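Local coordinates for putative 6-pyruvoyl tetrahydrobiopterin synthase (Caenorhabditis elegans, PDB 2G64), which probably catalyses the zinc-dependent conversion of 7,8-dihydroneopterin triphosphate into 6-pyruvoyl tetrahydropterin, releasing triphosphate on the way to tetrahydrobiopterin, at residues 57-60 and 61-64; 25-28 and 29-32. The protein carries 1 engineered substitution. All coordinates share one frame; numbering follows the deposited sequence.

Contact 1: residues 57-60 and 61-64; sequences EVDP and TSGM
Asp59 reaches forward to the turn that follows it, and OD2 collects the backbone N-H groups of Thr61 and Ser62, two and three residues on. Ser62 N gives the straighter bond, 2.9 Å to Asp59 OD2 at 170°, on the anti lone pair. Thr61 N, also 2.9 Å from Asp59 OD2, comes from above the carboxylate plane at a more bent 135°. With CG anti to the backbone N (chi1 -173°), the acid lies beside its own carbonyl carbon and can reach both donors. Backbone bonds close the loop: Gly63 N to Asp59 O at 2.8 Å, and Asp59 N to Met64 O at 3.1 Å. The two-donor OD2 and the Asp59 O to Gly63 N bond together make an Asx motif, in the loop between strand 44-57 and helix 68-80. An ST turn overlaps it, Ser62 OG accepting from Met64 N at 3.3 Å, and Gly63 takes a positive phi. The other close approaches are carbon to oxygen: Val58 CG1 lies 3.6 Å from Gly63 O, and Asp59 CB 3.3 Å from Ser62 OG. Gly63 O also accepts from Thr100 OG1 of a neighbouring subunit, and Val58 packs there on Asn103 of that subunit.

Contact 2: residues 25-28 and 29-32; sequences KLSD and AENK
Ser27 and Glu30 exchange bonds at the start of helix 28-35, each using its side chain on the other's backbone N-H. Ser27 OG accepts a hydrogen bond from Glu30 N at 3.1 Å. In return Glu30 OE1 accepts from Ser27 N at 2.9 Å, almost linear at 176° and on the anti side of the carboxylate, 29° out of its plane. This is a capping box with Ser27 as N-cap. The Ser27 side chain, held between its backbone N and carbonyl carbon (chi1 72°), points OG at the helix end and also brings it within 3.3 Å of Glu30 CG. Helical bonds follow at once, Asn31 N to Ser27 O at 2.8 Å and Lys32 N to Asp28 O at 3.0 Å. The Leu26 side chain crosses those of Glu30 and Asn31 obliquely, CD2 lying 3.6 Å from Glu30 OE1 and CB 3.5 Å from Asn31 ND2. Further out, a water donates to both Leu26 O and Asp28 OD1, and Asn31 OD1 accepts from Ser23 N, fixing the amide against the incoming loop. The N-H of Glu30 in the first turn and that of the N-cap Ser27 each gain a side-chain acceptor, and the positive helix end probably favours a negative Glu30.

Overall arrangement
Contact 2 comes first along the chain, in the loop after strand 6-19 and the opening of helix 28-35; contact 1 follows strand 44-57, before helix 68-80. Strands 6-19 and 44-57 are antiparallel neighbours in the sheet, and the contacts lie on opposite sides of the chain's centre, their own centres 52 Å apart and nearest atoms about 39 Å apart. Within one chain they never touch. In the hexamer Thr61 packs on Leu26 of a neighbouring subunit, so contact 1 of one subunit meets contact 2 of another through this pair, and both ends of the elongated chain take part in subunit interfaces. Contact 2 is also nearer the active site, the Lys32 side chain lying about 8 Å from that of Cys38, the predicted proton acceptor.

Contact 1: residues 57-60 and 61-64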
# COMPACT_ATOMS: atom_id res chain seq x y z
N GLU A 57 21.45 17.59 -11.20
CA GLU A 57 22.67 17.35 -10.44
C GLU A 57 22.45 17.51 -8.94
O GLU A 57 21.82 18.48 -8.48
CB GLU A 57 23.76 18.34 -10.84
CG GLU A 57 24.33 18.10 -12.22
CD GLU A 57 25.32 19.20 -12.57
OE1 GLU A 57 26.35 19.31 -11.88
OE2 GLU A 57 25.04 19.94 -13.52
N VAL A 58 23.06 16.60 -8.17
CA VAL A 58 23.13 16.75 -6.71
C VAL A 58 24.03 17.94 -6.36
O VAL A 58 25.14 18.06 -6.86
CB VAL A 58 23.69 15.46 -6.06
CG1 VAL A 58 23.77 15.61 -4.54
CG2 VAL A 58 22.86 14.23 -6.46
N ASP A 59 23.54 18.84 -5.51
CA ASP A 59 24.38 19.95 -5.05
C ASP A 59 25.46 19.43 -4.08
O ASP A 59 25.16 18.67 -3.14
CB ASP A 59 23.51 21.00 -4.35
CG ASP A 59 24.28 22.24 -4.00
OD1 ASP A 59 24.40 23.12 -4.87
OD2 ASP A 59 24.80 22.33 -2.87
N PRO A 60 26.72 19.85 -4.29
CA PRO A 60 27.78 19.30 -3.44
C PRO A 60 27.67 19.77 -1.99
O PRO A 60 28.14 19.07 -1.10
CB PRO A 60 29.08 19.85 -4.07
CG PRO A 60 28.67 21.05 -4.85
CD PRO A 60 27.24 20.79 -5.30
N THR A 61 27.05 20.93 -1.74
CA THR A 61 26.98 21.44 -0.38
C THR A 61 25.74 20.93 0.38
O THR A 61 25.85 20.39 1.49
CB THR A 61 27.05 22.98 -0.36
OG1 THR A 61 28.26 23.40 -1.02
CG2 THR A 61 27.09 23.49 1.08
N SER A 62 24.57 21.09 -0.23
CA SER A 62 23.33 20.70 0.42
C SER A 62 23.02 19.22 0.24
O SER A 62 22.22 18.67 0.97
CB SER A 62 22.15 21.52 -0.12
OG SER A 62 21.89 21.20 -1.47
N GLY A 63 23.63 18.58 -0.76
CA GLY A 63 23.30 17.18 -1.09
C GLY A 63 21.92 16.97 -1.71
O GLY A 63 21.44 15.84 -1.78
N MET A 64 21.31 18.06 -2.20
CA MET A 64 19.95 17.98 -2.72
C MET A 64 19.86 18.30 -4.20
O MET A 64 20.59 19.16 -4.72
CB MET A 64 19.03 18.92 -1.94
CG MET A 64 18.87 18.53 -0.50
SD MET A 64 17.84 19.70 0.41
CE MET A 64 18.30 21.27 -0.34

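Contact 2: residues 25-28 and 29-32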
# COMPACT_ATOMS: atom_id res chain seq x y z
N LYS A 25 -17.49 19.77 -27.51
CA LYS A 25 -17.41 19.45 -28.95
C LYS A 25 -18.17 18.16 -29.33
O LYS A 25 -18.12 17.71 -30.49
CB LYS A 25 -15.95 19.35 -29.41
CG LYS A 25 -15.07 20.54 -29.01
CD LYS A 25 -14.81 21.48 -30.17
CE LYS A 25 -14.02 22.71 -29.73
NZ LYS A 25 -12.56 22.61 -30.06
N LEU A 26 -18.86 17.57 -28.35
CA LEU A 26 -19.66 16.37 -28.57
C LEU A 26 -21.13 16.65 -28.24
O LEU A 26 -21.45 17.46 -27.36
CB LEU A 26 -19.15 15.19 -27.71
CG LEU A 26 -17.76 14.62 -28.05
CD1 LEU A 26 -17.32 13.53 -27.06
CD2 LEU A 26 -17.78 14.08 -29.48
N SER A 27 -22.03 15.94 -28.92
CA SER A 27 -23.45 15.98 -28.57
C SER A 27 -23.70 15.27 -27.25
O SER A 27 -22.83 14.56 -26.74
CB SER A 27 -24.28 15.31 -29.68
OG SER A 27 -24.13 13.90 -29.67
N ASP A 28 -24.90 15.45 -26.71
CA ASP A 28 -25.25 14.72 -25.48
C ASP A 28 -25.08 13.21 -25.61
O ASP A 28 -24.51 12.55 -24.73
CB ASP A 28 -26.67 15.04 -25.03
CG ASP A 28 -26.82 16.47 -24.52
OD1 ASP A 28 -25.79 17.15 -24.32
OD2 ASP A 28 -27.96 16.88 -24.30
N ALA A 29 -25.60 12.65 -26.71
CA ALA A 29 -25.49 11.22 -26.99
C ALA A 29 -24.04 10.78 -27.15
O ALA A 29 -23.64 9.75 -26.62
CB ALA A 29 -26.31 10.85 -28.23
N GLU A 30 -23.25 11.55 -27.89
CA GLU A 30 -21.83 11.25 -28.09
C GLU A 30 -21.06 11.27 -26.76
O GLU A 30 -20.21 10.40 -26.49
CB GLU A 30 -21.24 12.26 -29.07
CG GLU A 30 -21.61 11.96 -30.52
CD GLU A 30 -21.34 13.11 -31.49
OE1 GLU A 30 -21.06 14.26 -31.05
OE2 GLU A 30 -21.43 12.86 -32.70
N ASN A 31 -21.38 12.25 -25.92
CA ASN A 31 -20.75 12.34 -24.59
C ASN A 31 -21.08 11.14 -23.72
O ASN A 31 -20.23 10.59 -23.05
CB ASN A 31 -21.22 13.60 -23.87
CG ASN A 31 -20.32 14.76 -24.15
OD1 ASN A 31 -19.12 14.69 -23.89
ND2 ASN A 31 -20.89 15.85 -24.69
N LYS A 32 -22.34 10.73 -23.75
CA LYS A 32 -22.74 9.52 -23.05
C LYS A 32 -21.99 8.30 -23.58
O LYS A 32 -21.50 7.46 -22.80
CB LYS A 32 -24.26 9.34 -23.14
CG LYS A 32 -24.84 8.11 -22.40
CD LYS A 32 -24.27 7.91 -21.00
CE LYS A 32 -24.80 6.61 -20.37
NZ LYS A 32 -23.86 5.98 -19.39
O HOH W 1 -23.16 17.89 -25.51